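Local atomic coordinates of myosin-2 (Saccharomyces cerevisiae, PDB entry 6IXO), a protein that moves organelles and other cargo along polarized actin cables as a class V myosin, gripping cargo receptors through its globular tail domain. Residues 169-181 with 199-211. Sequence-based numbering, arbitrary orientation.
Sequences QLQKKAINAVVIS and EYTMDDILTFFNS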
loop_
_atom_site.group_PDB
_atom_site.type_symbol
_atom_site.label_atom_id
_atom_site.label_comp_id
_atom_site.label_asym_id
_atom_site.label_seq_id
_atom_site.Cartn_x
_atom_site.Cartn_y
_atom_site.Cartn_z
ATOM N N GLN A 169 6.608 -8.833 -3.453
ATOM C CA GLN A 169 5.980 -10.055 -2.943
ATOM C C GLN A 169 5.026 -10.604 -3.958
ATOM O O GLN A 169 4.923 -11.822 -4.119
ATOM C CB GLN A 169 5.208 -9.798 -1.627
ATOM C CG GLN A 169 6.128 -9.682 -0.421
ATOM C CD GLN A 169 5.428 -10.006 0.909
ATOM O OE1 GLN A 169 4.202 -10.132 0.965
ATOM N NE2 GLN A 169 6.222 -10.171 1.981
ATOM N N LEU A 170 4.332 -9.718 -4.668
ATOM C CA LEU A 170 3.496 -10.211 -5.787
ATOM C C LEU A 170 4.280 -10.701 -6.993
ATOM O O LEU A 170 3.863 -11.656 -7.669
ATOM C CB LEU A 170 2.519 -9.135 -6.241
ATOM C CG LEU A 170 1.339 -8.945 -5.313
ATOM C CD1 LEU A 170 0.625 -7.659 -5.722
ATOM C CD2 LEU A 170 0.363 -10.135 -5.354
ATOM N N GLN A 171 5.402 -10.069 -7.319
ATOM C CA GLN A 171 6.227 -10.571 -8.407
ATOM C C GLN A 171 6.587 -12.024 -8.072
ATOM O O GLN A 171 6.600 -12.898 -8.941
ATOM C CB GLN A 171 7.489 -9.709 -8.615
ATOM C CG GLN A 171 8.256 -10.004 -9.927
ATOM C CD GLN A 171 7.759 -9.177 -11.102
ATOM O OE1 GLN A 171 7.266 -8.060 -10.922
ATOM N NE2 GLN A 171 7.869 -9.729 -12.316
ATOM N N LYS A 172 6.840 -12.271 -6.795
ATOM C CA LYS A 172 7.252 -13.580 -6.316
ATOM C C LYS A 172 6.125 -14.635 -6.381
ATOM O O LYS A 172 6.364 -15.801 -6.672
ATOM C CB LYS A 172 7.747 -13.433 -4.851
ATOM C CG LYS A 172 8.353 -14.746 -4.268
ATOM C CD LYS A 172 8.731 -14.587 -2.766
ATOM C CE LYS A 172 9.556 -15.804 -2.329
ATOM N NZ LYS A 172 9.583 -15.998 -0.858
ATOM N N LYS A 173 4.900 -14.225 -6.060
ATOM C CA LYS A 173 3.814 -15.189 -5.884
ATOM C C LYS A 173 2.790 -15.224 -7.008
ATOM O O LYS A 173 2.272 -16.300 -7.317
ATOM C CB LYS A 173 3.088 -14.919 -4.576
ATOM C CG LYS A 173 4.062 -14.914 -3.414
ATOM C CD LYS A 173 3.430 -14.731 -2.068
ATOM C CE LYS A 173 4.513 -14.810 -0.988
ATOM N NZ LYS A 173 3.900 -14.806 0.352
ATOM N N ALA A 174 2.490 -14.072 -7.596
ATOM C CA ALA A 174 1.325 -13.931 -8.462
ATOM C C ALA A 174 1.560 -14.600 -9.792
ATOM O O ALA A 174 0.650 -15.157 -10.442
ATOM C CB ALA A 174 0.995 -12.442 -8.658
ATOM N N ILE A 175 2.803 -14.545 -10.246
ATOM C CA ILE A 175 3.072 -15.166 -11.528
ATOM C C ILE A 175 2.820 -16.663 -11.480
ATOM O O ILE A 175 2.163 -17.242 -12.357
ATOM C CB ILE A 175 4.543 -14.862 -11.975
ATOM C CG1 ILE A 175 4.630 -13.396 -12.419
ATOM C CG2 ILE A 175 4.945 -15.802 -13.094
ATOM C CD1 ILE A 175 6.093 -12.925 -12.709
ATOM N N ASN A 176 3.331 -17.313 -10.448
ATOM C CA ASN A 176 3.088 -18.746 -10.354
ATOM C C ASN A 176 1.582 -19.017 -10.103
ATOM O O ASN A 176 0.990 -19.901 -10.691
ATOM C CB ASN A 176 3.921 -19.376 -9.241
ATOM C CG ASN A 176 3.901 -20.906 -9.303
ATOM O OD1 ASN A 176 3.224 -21.579 -8.520
ATOM N ND2 ASN A 176 4.625 -21.451 -10.261
ATOM N N ALA A 177 0.985 -18.233 -9.209
ATOM C CA ALA A 177 -0.419 -18.462 -8.841
ATOM C C ALA A 177 -1.378 -18.252 -10.022
ATOM O O ALA A 177 -2.280 -19.061 -10.258
ATOM C CB ALA A 177 -0.795 -17.528 -7.686
ATOM N N VAL A 178 -1.208 -17.153 -10.749
ATOM C CA VAL A 178 -2.132 -16.816 -11.837
ATOM C C VAL A 178 -1.834 -17.612 -13.111
ATOM O O VAL A 178 -2.728 -18.183 -13.711
ATOM C CB VAL A 178 -2.085 -15.306 -12.135
ATOM C CG1 VAL A 178 -2.886 -14.936 -13.373
ATOM C CG2 VAL A 178 -2.594 -14.491 -10.890
ATOM N N VAL A 179 -0.555 -17.637 -13.502
ATOM C CA VAL A 179 -0.163 -18.139 -14.827
ATOM C C VAL A 179 0.106 -19.634 -14.835
ATOM O O VAL A 179 -0.259 -20.341 -15.763
ATOM C CB VAL A 179 1.087 -17.360 -15.332
ATOM C CG1 VAL A 179 1.550 -17.883 -16.683
ATOM C CG2 VAL A 179 0.740 -15.868 -15.467
ATOM N N ILE A 180 0.757 -20.122 -13.799
ATOM C CA ILE A 180 1.276 -21.487 -13.811
ATOM C C ILE A 180 0.414 -22.478 -13.012
ATOM O O ILE A 180 0.151 -23.570 -13.495
ATOM C CB ILE A 180 2.737 -21.537 -13.231
ATOM C CG1 ILE A 180 3.673 -20.639 -14.042
ATOM C CG2 ILE A 180 3.261 -22.995 -13.195
ATOM C CD1 ILE A 180 3.894 -21.139 -15.493
ATOM N N SER A 181 0.020 -22.127 -11.778
ATOM C CA SER A 181 -0.701 -23.084 -10.907
ATOM C C SER A 181 -2.033 -23.493 -11.532
ATOM O O SER A 181 -2.741 -22.679 -12.127
ATOM C CB SER A 181 -0.977 -22.526 -9.501
ATOM O OG SER A 181 -2.109 -21.668 -9.508
ATOM N N GLU A 199 3.591 -24.311 -6.241
ATOM C CA GLU A 199 3.958 -23.782 -4.929
ATOM C C GLU A 199 3.006 -22.675 -4.479
ATOM O O GLU A 199 2.255 -22.868 -3.529
ATOM C CB GLU A 199 5.395 -23.257 -4.934
ATOM C CG GLU A 199 5.858 -22.721 -3.578
ATOM C CD GLU A 199 7.212 -22.035 -3.649
ATOM O OE1 GLU A 199 7.761 -21.681 -2.578
ATOM O OE2 GLU A 199 7.720 -21.845 -4.780
ATOM N N TYR A 200 3.029 -21.515 -5.135
ATOM C CA TYR A 200 2.030 -20.470 -4.799
ATOM C C TYR A 200 0.757 -20.693 -5.622
ATOM O O TYR A 200 0.817 -21.011 -6.814
ATOM C CB TYR A 200 2.558 -19.064 -5.032
ATOM C CG TYR A 200 3.751 -18.761 -4.174
ATOM C CD1 TYR A 200 3.612 -18.601 -2.808
ATOM C CD2 TYR A 200 5.028 -18.689 -4.725
ATOM C CE1 TYR A 200 4.710 -18.340 -2.006
ATOM C CE2 TYR A 200 6.127 -18.448 -3.935
ATOM C CZ TYR A 200 5.964 -18.274 -2.578
ATOM O OH TYR A 200 7.058 -18.025 -1.787
ATOM N N THR A 201 -0.392 -20.558 -4.971
ATOM C CA THR A 201 -1.693 -20.750 -5.633
ATOM C C THR A 201 -2.535 -19.497 -5.464
ATOM O O THR A 201 -2.183 -18.620 -4.680
ATOM C CB THR A 201 -2.457 -21.926 -5.057
ATOM O OG1 THR A 201 -2.789 -21.637 -3.701
ATOM C CG2 THR A 201 -1.604 -23.218 -5.107
ATOM N N MET A 202 -3.660 -19.438 -6.163
ATOM C CA MET A 202 -4.591 -18.326 -6.018
ATOM C C MET A 202 -5.013 -18.129 -4.582
ATOM O O MET A 202 -5.288 -16.995 -4.168
ATOM C CB MET A 202 -5.835 -18.542 -6.874
ATOM C CG MET A 202 -5.608 -18.349 -8.324
ATOM S SD MET A 202 -4.716 -16.824 -8.651
ATOM C CE MET A 202 -5.845 -15.509 -8.113
ATOM N N ASP A 203 -5.091 -19.206 -3.804
ATOM C CA ASP A 203 -5.389 -19.011 -2.382
ATOM C C ASP A 203 -4.366 -18.128 -1.686
ATOM O O ASP A 203 -4.700 -17.387 -0.764
ATOM C CB ASP A 203 -5.465 -20.343 -1.658
ATOM C CG ASP A 203 -6.794 -21.035 -1.885
ATOM O OD1 ASP A 203 -7.812 -20.321 -2.099
ATOM O OD2 ASP A 203 -6.808 -22.277 -1.846
ATOM N N ASP A 204 -3.111 -18.222 -2.099
ATOM C CA ASP A 204 -2.104 -17.403 -1.464
ATOM C C ASP A 204 -2.303 -15.959 -1.860
ATOM O O ASP A 204 -2.049 -15.058 -1.055
ATOM C CB ASP A 204 -0.697 -17.841 -1.827
ATOM C CG ASP A 204 -0.416 -19.259 -1.400
ATOM O OD1 ASP A 204 -0.688 -19.596 -0.232
ATOM O OD2 ASP A 204 0.011 -20.046 -2.270
ATOM N N ILE A 205 -2.726 -15.745 -3.103
ATOM C CA ILE A 205 -2.953 -14.385 -3.587
ATOM C C ILE A 205 -4.164 -13.760 -2.896
ATOM O O ILE A 205 -4.152 -12.576 -2.499
ATOM C CB ILE A 205 -3.176 -14.370 -5.118
ATOM C CG1 ILE A 205 -1.931 -14.925 -5.823
ATOM C CG2 ILE A 205 -3.444 -12.955 -5.605
ATOM C CD1 ILE A 205 -0.597 -14.167 -5.438
ATOM N N LEU A 206 -5.228 -14.550 -2.766
ATOM C CA LEU A 206 -6.400 -14.039 -2.068
ATOM C C LEU A 206 -6.076 -13.729 -0.599
ATOM O O LEU A 206 -6.528 -12.717 -0.056
ATOM C CB LEU A 206 -7.543 -15.059 -2.168
ATOM C CG LEU A 206 -7.991 -15.173 -3.625
ATOM C CD1 LEU A 206 -8.977 -16.321 -3.732
ATOM C CD2 LEU A 206 -8.652 -13.900 -4.040
ATOM N N THR A 207 -5.302 -14.604 0.046
ATOM C CA THR A 207 -4.888 -14.374 1.435
ATOM C C THR A 207 -4.169 -13.036 1.554
ATOM O O THR A 207 -4.394 -12.251 2.481
ATOM C CB THR A 207 -3.969 -15.501 1.921
ATOM O OG1 THR A 207 -4.744 -16.683 2.064
ATOM C CG2 THR A 207 -3.334 -15.155 3.275
ATOM N N PHE A 208 -3.308 -12.772 0.587
ATOM C CA PHE A 208 -2.512 -11.548 0.563
ATOM C C PHE A 208 -3.375 -10.290 0.448
ATOM O O PHE A 208 -3.209 -9.329 1.215
ATOM C CB PHE A 208 -1.502 -11.656 -0.606
ATOM C CG PHE A 208 -0.715 -10.388 -0.904
ATOM C CD1 PHE A 208 0.587 -10.256 -0.456
ATOM C CD2 PHE A 208 -1.255 -9.367 -1.691
ATOM C CE1 PHE A 208 1.352 -9.095 -0.776
ATOM C CE2 PHE A 208 -0.517 -8.234 -2.012
ATOM C CZ PHE A 208 0.794 -8.096 -1.554
ATOM N N PHE A 209 -4.273 -10.268 -0.529
ATOM C CA PHE A 209 -5.190 -9.136 -0.645
ATOM C C PHE A 209 -6.178 -9.064 0.541
ATOM O O PHE A 209 -6.487 -7.961 1.043
ATOM C CB PHE A 209 -5.966 -9.195 -1.966
ATOM C CG PHE A 209 -5.180 -8.713 -3.124
ATOM C CD1 PHE A 209 -5.051 -7.351 -3.375
ATOM C CD2 PHE A 209 -4.519 -9.623 -3.961
ATOM C CE1 PHE A 209 -4.287 -6.885 -4.445
ATOM C CE2 PHE A 209 -3.751 -9.172 -5.038
ATOM C CZ PHE A 209 -3.628 -7.800 -5.285
ATOM N N ASN A 210 -6.664 -10.205 1.024
ATOM C CA ASN A 210 -7.491 -10.148 2.246
ATOM C C ASN A 210 -6.786 -9.492 3.434
ATOM O O ASN A 210 -7.402 -8.804 4.262
ATOM C CB ASN A 210 -7.899 -11.533 2.672
ATOM C CG ASN A 210 -9.248 -11.876 2.184
ATOM O OD1 ASN A 210 -10.162 -11.055 2.274
ATOM N ND2 ASN A 210 -9.400 -13.083 1.655
ATOM N N SER A 211 -5.495 -9.761 3.533
ATOM C CA SER A 211 -4.705 -9.240 4.645
ATOM C C SER A 211 -4.604 -7.726 4.513
ATOM O O SER A 211 -4.728 -6.996 5.501
ATOM C CB SER A 211 -3.329 -9.907 4.656
ATOM O OG SER A 211 -2.536 -9.411 5.724
HETATM O O HOH W 1 -4.429 -21.739 -8.053
#
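Tyr200 lies against Lys173, whose extended chain passes over the phenol ring with CG 3.7 Å from the ring centroid, a CH-pi contact only 9° off the normal. At the far end of the ring Lys172 NZ gives a weak hydrogen bond to Tyr200 OH (3.4 Å). Without the phenol, as with an alanine here, the aliphatic part of Lys173 would probably lose its aromatic cover and Lys172 the hydroxyl it reaches. Apolar packing continues with Ile205, a knob in the hole formed by Leu170, Lys173, Ala174 and Ala177; with CG1 anti to the carbonyl carbon (chi1 -61°), its chain is carried toward 169-181, CG1 pressing tightly on Ala177 CB at 3.4 Å and CD1 lying 3.6 Å from Ala174 CA. Leu170 CD2 sits over one face of Phe208, while Gln169 OE1 meets that ring's edge and Gln169 NE2 bonds to Gly94 O. Within the globular cargo-binding tail, this joins the end of helix 134-180 to the start of helix 202-218, the axes of 169-180 and 202-211 crossing at -134°; helix 254-273 packs on Val178 and Met202. Among polar groups, Thr201 and Asp204 form a capping box: Thr201, at the N-cap, donates its N-H to Asp204 OD2 (2.8 Å) in a nearly straight bond. Ser181 OG donates to Ala177 O (2.7 Å) and accepts from a water that takes the N-H of Met202, bridging the two helix ends.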